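PDB 7CUJ: coiled-coil quantitatively-enriched protein 1, which acts as a telomere-bound adaptor that binds Tpz1 and links telomeres to the meiotic centrosome component Pcp1, supporting telomere length regulation and chromosome segregation. Local coordinates for residues D13-P17 / T282-A286; F33-I37 / K52-F56; A60-A64 / H213-E218; S101-L107 / I187-I191; V239-L243 / L310-S314. All blocks are in the same frame, centred on the assembly; numbering follows the deposited sequence.

Contact 1 (D13-P17 / T282-A286); sequences DIGLP and TRDIA
This is a buried apolar strand-to-helix packing at one border of the parallel sheet in this part of the longer protein, an alpha/beta domain, where the edge strand 11-16 lies against helix 275-294. The two run nearly antiparallel: the axes of strand 13-16 and helix 282-286 make 164° between their N-to-C directions and approach to 9.7 Å. Residues 13-17 are extended, whereas 282-286 keep regular helical angles, with Ala286 N bonded to Thr282 O at 2.9 Å. In register, Ile14 CA lies 8.1 Å from Ile285 CA, and Leu16 CA 6.8 Å from Thr282 CA. A helix laid along the strands of a parallel sheet, running against their direction, is the usual alpha/beta layering; here strand 208-213 pairs with the inner side of 11-16, bonding to Ile14 and Leu16, and helix 102-112 packs beside helix 275-294. Ile285 makes most of the contact from the helix: its m,t rotamer sends CD1 to 3.5 Å from Gly15 O, a spot where no strand side chain intervenes, and to 4.4 Å from Leu16 CD2, while its CG2 meets Ile14 CG2 at 3.7 Å. Ile14 and Leu16 are likewise m,t. One turn earlier, Thr282 (chi1 m) sets CG2 4.2 Å from Leu16 CD2 and OG1 4.2 Å from Pro17 CD; that hydroxyl is hydrogen-bonded to Ile278 O in its own helix.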
# COMPACT_ATOMS: atom_id res chain seq x y z
N ASP A 13 33.28 12.23 -7.13
CA ASP A 13 32.19 11.35 -7.52
C ASP A 13 32.36 10.90 -8.97
O ASP A 13 32.70 11.69 -9.84
CB ASP A 13 30.83 12.04 -7.38
CG ASP A 13 30.59 12.61 -5.99
OD1 ASP A 13 31.13 12.05 -5.02
OD2 ASP A 13 29.86 13.63 -5.90
N ILE A 14 32.08 9.61 -9.20
CA ILE A 14 32.02 9.03 -10.52
C ILE A 14 30.57 8.59 -10.78
O ILE A 14 30.12 7.58 -10.25
CB ILE A 14 33.02 7.86 -10.65
CG1 ILE A 14 34.45 8.31 -10.35
CG2 ILE A 14 32.91 7.20 -12.02
CD1 ILE A 14 35.41 7.19 -10.06
N GLY A 15 29.86 9.39 -11.58
CA GLY A 15 28.49 9.09 -11.94
C GLY A 15 28.43 8.01 -13.02
O GLY A 15 28.92 8.21 -14.13
N LEU A 16 27.81 6.88 -12.68
CA LEU A 16 27.68 5.75 -13.58
C LEU A 16 26.20 5.44 -13.79
O LEU A 16 25.43 5.45 -12.83
CB LEU A 16 28.40 4.54 -12.97
CG LEU A 16 29.92 4.64 -12.87
CD1 LEU A 16 30.46 3.57 -11.94
CD2 LEU A 16 30.56 4.52 -14.25
N PRO A 17 25.76 5.14 -15.03
CA PRO A 17 24.34 4.95 -15.31
C PRO A 17 23.83 3.59 -14.84
O PRO A 17 24.58 2.62 -14.80
CB PRO A 17 24.27 5.06 -16.84
CG PRO A 17 25.63 4.57 -17.31
CD PRO A 17 26.61 4.98 -16.23
N THR A 282 30.58 4.22 -20.02
CA THR A 282 31.30 3.63 -18.90
C THR A 282 32.79 3.54 -19.23
O THR A 282 33.63 3.83 -18.39
CB THR A 282 30.71 2.27 -18.49
OG1 THR A 282 29.31 2.44 -18.27
CG2 THR A 282 31.35 1.70 -17.24
N ARG A 283 33.10 3.14 -20.47
CA ARG A 283 34.47 2.99 -20.92
C ARG A 283 35.15 4.36 -21.01
O ARG A 283 36.29 4.51 -20.59
CB ARG A 283 34.53 2.25 -22.26
CG ARG A 283 34.32 0.75 -22.13
CD ARG A 283 34.06 0.03 -23.43
NE ARG A 283 33.80 -1.37 -23.16
CZ ARG A 283 33.70 -2.33 -24.08
NH1 ARG A 283 33.84 -2.04 -25.36
NH2 ARG A 283 33.46 -3.57 -23.71
N ASP A 284 34.42 5.35 -21.54
CA ASP A 284 34.93 6.70 -21.71
C ASP A 284 35.22 7.33 -20.35
O ASP A 284 36.21 8.04 -20.20
CB ASP A 284 34.01 7.55 -22.59
CG ASP A 284 34.14 7.25 -24.08
OD1 ASP A 284 34.53 6.11 -24.42
OD2 ASP A 284 33.84 8.16 -24.88
N ILE A 285 34.35 7.05 -19.37
CA ILE A 285 34.58 7.52 -18.01
C ILE A 285 35.80 6.81 -17.43
O ILE A 285 36.62 7.45 -16.77
CB ILE A 285 33.32 7.35 -17.13
CG1 ILE A 285 32.21 8.33 -17.54
CG2 ILE A 285 33.67 7.50 -15.65
CD1 ILE A 285 30.83 7.94 -17.05
N ALA A 286 35.93 5.51 -17.72
CA ALA A 286 37.01 4.69 -17.18
C ALA A 286 38.36 5.11 -17.76
O ALA A 286 39.34 5.20 -17.02
CB ALA A 286 36.72 3.23 -17.43

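Contact 2 (F33-I37 / K52-F56); sequences FAFCI and KIRLF
Two consecutive helices, 34-41 and 47-65, pack against each other, with Phe33 CA 7.3 Å from Phe56 CA and Ile37 CA 7.4 Å from Ile53 CA. Phe33 is the N-cap of helix 34-41, its O accepting from Ile37 N at 2.8 Å. The Phe33 ring (chi1 -87°, chi2 86°) lies against the second helix: CE2 is 3.1 Å from Lys52 O, CZ 4.2 Å from Leu55 CD2, and Phe56 CB sits over the face, 3.8 Å from the centroid. Phe56, with chi1 t, turns its edge to that face in a T-shaped pair (centroids 5.4 Å, planes 62°). Ile37, m,t, lays CD1 over the Phe56 ring, 4.0 Å from its centroid (CH-pi). Ile53, m,m, brings CD1 3.8 Å from Cys36 SG. Lys52 starts toward helix 34-41, but its chain leads away to a weak bond with His39 of the second Ccq1 subunit. Phe33 meets an aromatic side chain of one Tpz1 chain; the contact is thus apolar and aromatic, beside the second Ccq1 subunit and two Tpz1 chains.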
# COMPACT_ATOMS: atom_id res chain seq x y z
N PHE A 33 5.96 0.30 -2.57
CA PHE A 33 6.01 1.14 -1.39
C PHE A 33 5.19 2.42 -1.60
O PHE A 33 5.34 3.38 -0.84
CB PHE A 33 7.46 1.51 -1.07
CG PHE A 33 8.20 0.53 -0.20
CD1 PHE A 33 8.84 -0.57 -0.76
CD2 PHE A 33 8.24 0.69 1.18
CE1 PHE A 33 9.50 -1.49 0.04
CE2 PHE A 33 8.92 -0.22 1.98
CZ PHE A 33 9.54 -1.31 1.41
N ALA A 34 4.33 2.45 -2.63
CA ALA A 34 3.71 3.69 -3.06
C ALA A 34 2.96 4.36 -1.90
O ALA A 34 3.20 5.54 -1.63
CB ALA A 34 2.82 3.48 -4.26
N PHE A 35 2.09 3.60 -1.23
CA PHE A 35 1.29 4.10 -0.11
C PHE A 35 2.20 4.64 0.99
O PHE A 35 2.02 5.76 1.46
CB PHE A 35 0.38 3.01 0.46
CG PHE A 35 -0.50 3.47 1.59
CD1 PHE A 35 -0.02 3.57 2.88
CD2 PHE A 35 -1.82 3.85 1.35
CE1 PHE A 35 -0.83 4.02 3.92
CE2 PHE A 35 -2.63 4.30 2.38
CZ PHE A 35 -2.14 4.37 3.67
N CYS A 36 3.17 3.81 1.38
CA CYS A 36 4.10 4.07 2.47
C CYS A 36 4.92 5.33 2.21
O CYS A 36 5.15 6.12 3.12
CB CYS A 36 5.03 2.87 2.65
SG CYS A 36 5.99 2.93 4.18
N ILE A 37 5.38 5.50 0.96
CA ILE A 37 6.20 6.64 0.58
C ILE A 37 5.34 7.90 0.65
O ILE A 37 5.76 8.91 1.22
CB ILE A 37 6.84 6.43 -0.81
CG1 ILE A 37 8.02 5.45 -0.74
CG2 ILE A 37 7.26 7.76 -1.42
CD1 ILE A 37 8.48 4.93 -2.08
N LYS A 52 9.55 0.73 8.03
CA LYS A 52 9.30 0.22 6.69
C LYS A 52 10.05 1.05 5.65
O LYS A 52 10.45 0.52 4.61
CB LYS A 52 7.79 0.16 6.41
CG LYS A 52 7.12 -1.12 6.86
CD LYS A 52 5.67 -0.96 7.24
CE LYS A 52 5.06 -2.26 7.72
NZ LYS A 52 3.64 -2.09 8.11
N ILE A 53 10.23 2.35 5.92
CA ILE A 53 10.96 3.21 5.02
C ILE A 53 12.44 2.84 5.03
O ILE A 53 13.11 2.96 4.01
CB ILE A 53 10.72 4.71 5.33
CG1 ILE A 53 9.30 5.14 4.95
CG2 ILE A 53 11.77 5.59 4.67
CD1 ILE A 53 8.99 5.07 3.47
N ARG A 54 12.94 2.35 6.18
CA ARG A 54 14.32 1.91 6.28
C ARG A 54 14.54 0.69 5.38
O ARG A 54 15.61 0.54 4.80
CB ARG A 54 14.75 1.67 7.73
CG ARG A 54 15.05 2.96 8.49
CD ARG A 54 15.81 2.76 9.79
NE ARG A 54 15.16 1.82 10.69
CZ ARG A 54 14.16 2.12 11.51
NH1 ARG A 54 13.67 3.35 11.56
NH2 ARG A 54 13.64 1.18 12.29
N LEU A 55 13.51 -0.16 5.25
CA LEU A 55 13.59 -1.32 4.37
C LEU A 55 13.58 -0.87 2.91
O LEU A 55 14.27 -1.47 2.08
CB LEU A 55 12.43 -2.27 4.68
CG LEU A 55 12.35 -3.52 3.81
CD1 LEU A 55 13.55 -4.44 4.02
CD2 LEU A 55 11.05 -4.27 4.04
N PHE A 56 12.81 0.18 2.61
CA PHE A 56 12.79 0.77 1.28
C PHE A 56 14.19 1.27 0.92
O PHE A 56 14.69 1.00 -0.17
CB PHE A 56 11.80 1.94 1.19
CG PHE A 56 11.93 2.73 -0.08
CD1 PHE A 56 11.41 2.26 -1.28
CD2 PHE A 56 12.62 3.94 -0.10
CE1 PHE A 56 11.56 2.97 -2.45
CE2 PHE A 56 12.77 4.66 -1.28
CZ PHE A 56 12.24 4.17 -2.45

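Contact 3 (A60-A64 / H213-E218); sequences AHNIA and HLGSIE
Helix 47-65 meets the turn that carries the chain from strand 208-213 into helix 217-223, with Ala60 CA 6.2 Å from Ile217 CA and Ala64 CA 6.5 Å from His213 CA. His213 to Ser216 form a type II beta turn, Gly215 taking its positive phi. Hydrogen bonds within 213-218 brace the turn and the helix start: Ser216 OG (chi1 p) donates to His213 O at 2.8 Å and, as N-cap, accepts from Glu218 N at 3.2 Å, while His213 N gives to Glu218 OE1 at 3.0 Å. Across the segments, His213 ND1 makes a weak 3.0 Å bond to Ala64 O. Two waters bridge as well, one between Ala60 O (2.8 Å) and Ile217 N (3.1 Å), the other between His61 ND1 (2.8 Å) and Glu218 OE2 (2.9 Å). Apolar packing centres on Ile217 CG2, 3.8 Å from Ala60 CB and 4.2 Å from the His61 ring centroid, over its face. Since Glu218 also forms a salt bridge with Lys103, its buried charge is compensated.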
# COMPACT_ATOMS: atom_id res chain seq x y z
N ALA A 60 16.85 -0.09 -1.95
CA ALA A 60 17.32 0.84 -2.97
C ALA A 60 18.85 0.80 -3.03
O ALA A 60 19.43 0.78 -4.12
CB ALA A 60 16.78 2.22 -2.69
N HIS A 61 19.48 0.75 -1.85
CA HIS A 61 20.92 0.55 -1.74
C HIS A 61 21.32 -0.74 -2.45
O HIS A 61 22.31 -0.74 -3.19
CB HIS A 61 21.36 0.52 -0.27
CG HIS A 61 21.59 1.87 0.32
ND1 HIS A 61 22.41 2.80 -0.28
CD2 HIS A 61 21.13 2.44 1.45
CE1 HIS A 61 22.44 3.89 0.46
NE2 HIS A 61 21.66 3.70 1.52
N ASN A 62 20.56 -1.82 -2.22
CA ASN A 62 20.90 -3.13 -2.73
C ASN A 62 20.87 -3.13 -4.26
O ASN A 62 21.79 -3.64 -4.89
CB ASN A 62 20.02 -4.24 -2.15
CG ASN A 62 20.21 -4.45 -0.66
OD1 ASN A 62 21.20 -3.99 -0.09
ND2 ASN A 62 19.27 -5.13 -0.03
N ILE A 63 19.80 -2.56 -4.83
CA ILE A 63 19.63 -2.46 -6.27
C ILE A 63 20.80 -1.69 -6.87
O ILE A 63 21.29 -2.03 -7.95
CB ILE A 63 18.26 -1.83 -6.62
CG1 ILE A 63 17.10 -2.76 -6.24
CG2 ILE A 63 18.19 -1.43 -8.09
CD1 ILE A 63 15.78 -2.06 -6.02
N ALA A 64 21.27 -0.67 -6.14
CA ALA A 64 22.34 0.20 -6.58
C ALA A 64 23.69 -0.50 -6.47
O ALA A 64 24.63 -0.16 -7.19
CB ALA A 64 22.33 1.49 -5.80
N HIS A 213 25.57 5.66 -8.63
CA HIS A 213 24.65 5.41 -9.74
C HIS A 213 23.75 6.63 -9.96
O HIS A 213 23.15 7.14 -9.02
CB HIS A 213 23.85 4.13 -9.51
CG HIS A 213 24.44 2.94 -10.18
ND1 HIS A 213 24.79 1.80 -9.48
CD2 HIS A 213 24.76 2.70 -11.47
CE1 HIS A 213 25.30 0.91 -10.31
NE2 HIS A 213 25.29 1.44 -11.54
N LEU A 214 23.68 7.06 -11.23
CA LEU A 214 22.87 8.20 -11.62
C LEU A 214 21.39 7.85 -11.43
O LEU A 214 20.90 6.86 -11.98
CB LEU A 214 23.17 8.57 -13.07
CG LEU A 214 24.51 9.25 -13.34
CD1 LEU A 214 24.90 9.14 -14.80
CD2 LEU A 214 24.47 10.72 -12.93
N GLY A 215 20.70 8.68 -10.64
CA GLY A 215 19.26 8.59 -10.46
C GLY A 215 18.86 7.62 -9.35
O GLY A 215 17.67 7.40 -9.13
N SER A 216 19.86 7.05 -8.66
CA SER A 216 19.63 6.11 -7.58
C SER A 216 19.52 6.85 -6.25
O SER A 216 19.61 8.07 -6.22
CB SER A 216 20.72 5.06 -7.54
OG SER A 216 21.94 5.61 -7.07
N ILE A 217 19.34 6.09 -5.16
CA ILE A 217 19.33 6.62 -3.80
C ILE A 217 20.70 7.20 -3.46
O ILE A 217 20.80 8.09 -2.62
CB ILE A 217 18.88 5.58 -2.76
CG1 ILE A 217 18.64 6.23 -1.40
CG2 ILE A 217 19.87 4.42 -2.67
CD1 ILE A 217 17.82 5.41 -0.44
N GLU A 218 21.75 6.68 -4.11
CA GLU A 218 23.11 7.12 -3.90
C GLU A 218 23.24 8.57 -4.34
O GLU A 218 23.81 9.39 -3.63
CB GLU A 218 24.09 6.24 -4.68
CG GLU A 218 24.04 4.76 -4.34
CD GLU A 218 25.20 3.96 -4.90
OE1 GLU A 218 25.43 4.02 -6.13
OE2 GLU A 218 25.88 3.28 -4.10
O HOH W 1 18.89 3.06 -5.63
O HOH W 2 24.86 2.25 -1.57

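Contact 4 (S101-L107 / I187-I191); sequences SSKFLFL and IFYDI
The aliphatic part of Lys103 lies over one face of the Tyr189 ring, CD standing 3.9 Å from the centroid and 15° off the normal. With chi1 m and the outer angles t, the extended chain carries Lys103 NZ to a 2.8 Å hydrogen bond with Tyr189 O. Lys103 NZ also lies 5.0 Å from the Tyr189 centroid, an off-centre cation-pi contact, and forms a salt bridge with Glu218. The Tyr189 ring (chi1 180°, chi2 90°) projects from the residue just beyond strand 184-188; Lys103 CA and Tyr189 CA are 7.3 Å apart. Tyr189 OH is 3.1 Å from Phe104 CE1 and hydrogen-bonds to Lys65 O. Leu107, m,t, puts CD1 4.2 Å from Tyr189 CD1 and CD2 4.4 Å from Ile187 CD1. Ser101 OG caps helix 102-112 through weak bonds from Lys103 N (3.2 Å) and Phe104 N (3.3 Å). This is helix-on-sheet packing of an alpha/beta domain: the first turns of helix 102-112 rest on the C-terminal end of strand 184-188, flanked by strands 121-126 and 208-213.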
# COMPACT_ATOMS: atom_id res chain seq x y z
N SER A 101 25.83 -4.24 -14.31
CA SER A 101 26.44 -3.29 -13.39
C SER A 101 27.49 -2.44 -14.09
O SER A 101 28.52 -2.96 -14.52
CB SER A 101 27.00 -3.97 -12.17
OG SER A 101 27.64 -3.02 -11.32
N SER A 102 27.22 -1.14 -14.19
CA SER A 102 28.16 -0.15 -14.70
C SER A 102 29.37 -0.06 -13.78
O SER A 102 30.42 0.41 -14.20
CB SER A 102 27.50 1.20 -14.81
OG SER A 102 26.84 1.34 -16.06
N LYS A 103 29.20 -0.49 -12.52
CA LYS A 103 30.25 -0.39 -11.53
C LYS A 103 31.32 -1.45 -11.78
O LYS A 103 32.51 -1.15 -11.78
CB LYS A 103 29.66 -0.48 -10.12
CG LYS A 103 28.91 0.76 -9.68
CD LYS A 103 28.40 0.69 -8.26
CE LYS A 103 27.74 1.99 -7.83
NZ LYS A 103 27.18 1.88 -6.46
N PHE A 104 30.88 -2.70 -11.99
CA PHE A 104 31.76 -3.80 -12.33
C PHE A 104 32.52 -3.48 -13.62
O PHE A 104 33.74 -3.64 -13.67
CB PHE A 104 30.98 -5.11 -12.45
CG PHE A 104 30.84 -5.89 -11.17
CD1 PHE A 104 30.26 -5.33 -10.04
CD2 PHE A 104 31.28 -7.21 -11.09
CE1 PHE A 104 30.13 -6.06 -8.87
CE2 PHE A 104 31.15 -7.94 -9.92
CZ PHE A 104 30.58 -7.36 -8.81
N LEU A 105 31.79 -3.01 -14.64
CA LEU A 105 32.36 -2.70 -15.94
C LEU A 105 33.38 -1.57 -15.79
O LEU A 105 34.45 -1.62 -16.41
CB LEU A 105 31.25 -2.32 -16.92
CG LEU A 105 31.72 -1.92 -18.32
CD1 LEU A 105 32.50 -3.03 -19.00
CD2 LEU A 105 30.53 -1.50 -19.19
N PHE A 106 33.05 -0.56 -14.97
CA PHE A 106 33.95 0.55 -14.72
C PHE A 106 35.28 0.03 -14.18
O PHE A 106 36.33 0.41 -14.69
CB PHE A 106 33.32 1.58 -13.77
CG PHE A 106 34.29 2.63 -13.29
CD1 PHE A 106 34.57 3.75 -14.07
CD2 PHE A 106 34.95 2.49 -12.07
CE1 PHE A 106 35.47 4.71 -13.63
CE2 PHE A 106 35.85 3.45 -11.64
CZ PHE A 106 36.11 4.56 -12.42
N LEU A 107 35.21 -0.83 -13.16
CA LEU A 107 36.39 -1.33 -12.48
C LEU A 107 37.25 -2.16 -13.43
O LEU A 107 38.47 -2.10 -13.36
CB LEU A 107 35.96 -2.13 -11.24
CG LEU A 107 35.45 -1.30 -10.06
CD1 LEU A 107 34.83 -2.20 -9.01
CD2 LEU A 107 36.56 -0.46 -9.45
N ILE A 187 38.48 3.74 -3.19
CA ILE A 187 37.26 3.69 -3.97
C ILE A 187 36.13 3.16 -3.09
O ILE A 187 36.26 2.12 -2.44
CB ILE A 187 37.43 2.82 -5.24
CG1 ILE A 187 38.63 3.25 -6.08
CG2 ILE A 187 36.14 2.81 -6.06
CD1 ILE A 187 39.16 2.17 -6.98
N PHE A 188 35.01 3.89 -3.09
CA PHE A 188 33.78 3.40 -2.47
C PHE A 188 32.88 2.84 -3.56
O PHE A 188 32.40 3.58 -4.42
CB PHE A 188 33.11 4.50 -1.65
CG PHE A 188 33.85 4.81 -0.38
CD1 PHE A 188 33.53 4.14 0.80
CD2 PHE A 188 34.89 5.72 -0.36
CE1 PHE A 188 34.23 4.40 1.97
CE2 PHE A 188 35.58 5.98 0.82
CZ PHE A 188 35.25 5.32 1.98
N TYR A 189 32.66 1.52 -3.51
CA TYR A 189 31.81 0.85 -4.48
C TYR A 189 30.39 1.40 -4.37
O TYR A 189 29.69 1.52 -5.38
CB TYR A 189 31.86 -0.67 -4.32
CG TYR A 189 30.99 -1.43 -5.29
CD1 TYR A 189 31.48 -1.84 -6.52
CD2 TYR A 189 29.66 -1.72 -4.99
CE1 TYR A 189 30.68 -2.53 -7.42
CE2 TYR A 189 28.85 -2.41 -5.88
CZ TYR A 189 29.36 -2.81 -7.10
OH TYR A 189 28.57 -3.49 -7.98
N ASP A 190 29.98 1.74 -3.15
CA ASP A 190 28.61 2.15 -2.87
C ASP A 190 28.59 3.17 -1.73
O ASP A 190 29.51 3.22 -0.92
CB ASP A 190 27.71 0.94 -2.57
CG ASP A 190 28.18 0.12 -1.38
OD1 ASP A 190 27.97 0.57 -0.23
OD2 ASP A 190 28.77 -0.96 -1.61
N ILE A 191 27.51 3.96 -1.69
CA ILE A 191 27.35 5.07 -0.76
C ILE A 191 27.11 4.54 0.65
O ILE A 191 27.55 5.16 1.61
CB ILE A 191 26.24 6.03 -1.24
CG1 ILE A 191 26.75 6.97 -2.35
CG2 ILE A 191 25.61 6.80 -0.09
CD1 ILE A 191 27.89 7.88 -1.93

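Contact 5 (V239-L243 / L310-S314); sequences VVATL and LASLS
Residues 239-243 form the last turn of helix 232-243, with Leu243 N bonded to Val239 O at 2.9 Å. Opposite them, 310-314 is a turn around a 3-10 segment at 311-312, in which Leu313 N bonds to Leu310 O (2.9 Å) and Ser314 N to Ala311 O (3.1 Å). The closest CA pair is Val239 and Leu313, 5.6 Å apart. The turn presents Leu310 and Leu313, both m,t, to the helix. Val239 (chi1 t) sets CG2 3.3 Å from Leu313 O and 3.9 Å from Leu313 CB, and CG1 3.9 Å from Leu310 CD1. Leu243, also m,t, touches both leucines: CD1 is 4.1 Å from Leu310 CD1, CD2 3.7 Å from Leu313 CD1. Thr242 adds CG2 at 4.3 Å from Leu313 CD2, while its hydroxyl bonds to the Tpz1 backbone. The apolar contact packs the loop after helix 275-294 against the end of helix 232-243. Leu310 reaches helix 217-223, Val240 packs on that helix and helix 20-32, and a basic Tpz1 side chain bonds Leu313 O.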
# COMPACT_ATOMS: atom_id res chain seq x y z
N VAL A 239 12.81 12.14 -3.74
CA VAL A 239 13.53 12.33 -4.99
C VAL A 239 13.57 11.00 -5.74
O VAL A 239 13.26 10.94 -6.93
CB VAL A 239 14.94 12.91 -4.75
CG1 VAL A 239 15.83 12.81 -5.97
CG2 VAL A 239 14.89 14.34 -4.25
N VAL A 240 13.95 9.94 -5.03
CA VAL A 240 14.03 8.61 -5.60
C VAL A 240 12.65 8.19 -6.11
O VAL A 240 12.54 7.69 -7.23
CB VAL A 240 14.64 7.60 -4.61
CG1 VAL A 240 14.21 6.17 -4.88
CG2 VAL A 240 16.16 7.70 -4.58
N ALA A 241 11.62 8.41 -5.29
CA ALA A 241 10.25 8.10 -5.67
C ALA A 241 9.88 8.81 -6.98
O ALA A 241 9.35 8.19 -7.89
CB ALA A 241 9.28 8.43 -4.56
N THR A 242 10.18 10.12 -7.07
CA THR A 242 9.84 10.89 -8.25
C THR A 242 10.57 10.35 -9.47
O THR A 242 9.96 10.11 -10.51
CB THR A 242 10.10 12.39 -8.05
OG1 THR A 242 9.27 12.84 -6.97
CG2 THR A 242 9.79 13.22 -9.28
N LEU A 243 11.89 10.15 -9.34
CA LEU A 243 12.73 9.73 -10.45
C LEU A 243 12.27 8.38 -11.00
O LEU A 243 12.40 8.13 -12.20
CB LEU A 243 14.19 9.69 -10.00
CG LEU A 243 14.85 11.04 -9.75
CD1 LEU A 243 16.23 10.87 -9.13
CD2 LEU A 243 14.94 11.87 -11.02
N LEU A 310 19.82 17.62 -7.50
CA LEU A 310 18.44 17.17 -7.49
C LEU A 310 17.64 17.89 -6.41
O LEU A 310 16.55 17.44 -6.05
CB LEU A 310 18.41 15.65 -7.25
CG LEU A 310 19.14 14.78 -8.27
CD1 LEU A 310 19.18 13.33 -7.81
CD2 LEU A 310 18.51 14.89 -9.65
N ALA A 311 18.17 19.01 -5.91
CA ALA A 311 17.58 19.74 -4.79
C ALA A 311 16.19 20.28 -5.15
O ALA A 311 15.36 20.45 -4.27
CB ALA A 311 18.50 20.84 -4.33
N SER A 312 15.97 20.55 -6.44
CA SER A 312 14.70 21.08 -6.93
C SER A 312 13.60 20.02 -6.83
O SER A 312 12.42 20.36 -6.81
CB SER A 312 14.83 21.61 -8.34
OG SER A 312 15.14 20.57 -9.25
N LEU A 313 14.01 18.74 -6.75
CA LEU A 313 13.07 17.64 -6.63
C LEU A 313 12.83 17.30 -5.15
O LEU A 313 12.27 16.24 -4.86
CB LEU A 313 13.63 16.41 -7.36
CG LEU A 313 13.64 16.45 -8.89
CD1 LEU A 313 14.17 15.14 -9.45
CD2 LEU A 313 12.26 16.74 -9.45
N SER A 314 13.23 18.19 -4.24
CA SER A 314 12.99 17.97 -2.81
C SER A 314 11.50 18.09 -2.50
O SER A 314 10.76 18.74 -3.25
CB SER A 314 13.81 18.90 -1.96
OG SER A 314 13.26 20.21 -1.98

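How the contacts relate
From the N terminus, edge strand 11-16 opens contact 1, which closes only at helix 275-294; contacts 2, 3 and 4 all fall within that span. Contact 2 closes a short loop early in the chain. Helix 47-65 then continues into contact 3, whose loop runs to the turn after strand 208-213 and encloses contact 4. Contact 5 follows these three in series and crosses contact 1, because 282-286 lies between its segments. Contacts 1, 3 and 4 cluster around the parallel sheet, joined by the Lys103-Glu218 salt bridge and the Pro17-Ser102 hydrogen bond. Packing of Val240 on Phe56 and Ile217 connects contact 5 to contacts 2 and 3, linking the sheet to the helices that meet Tpz1.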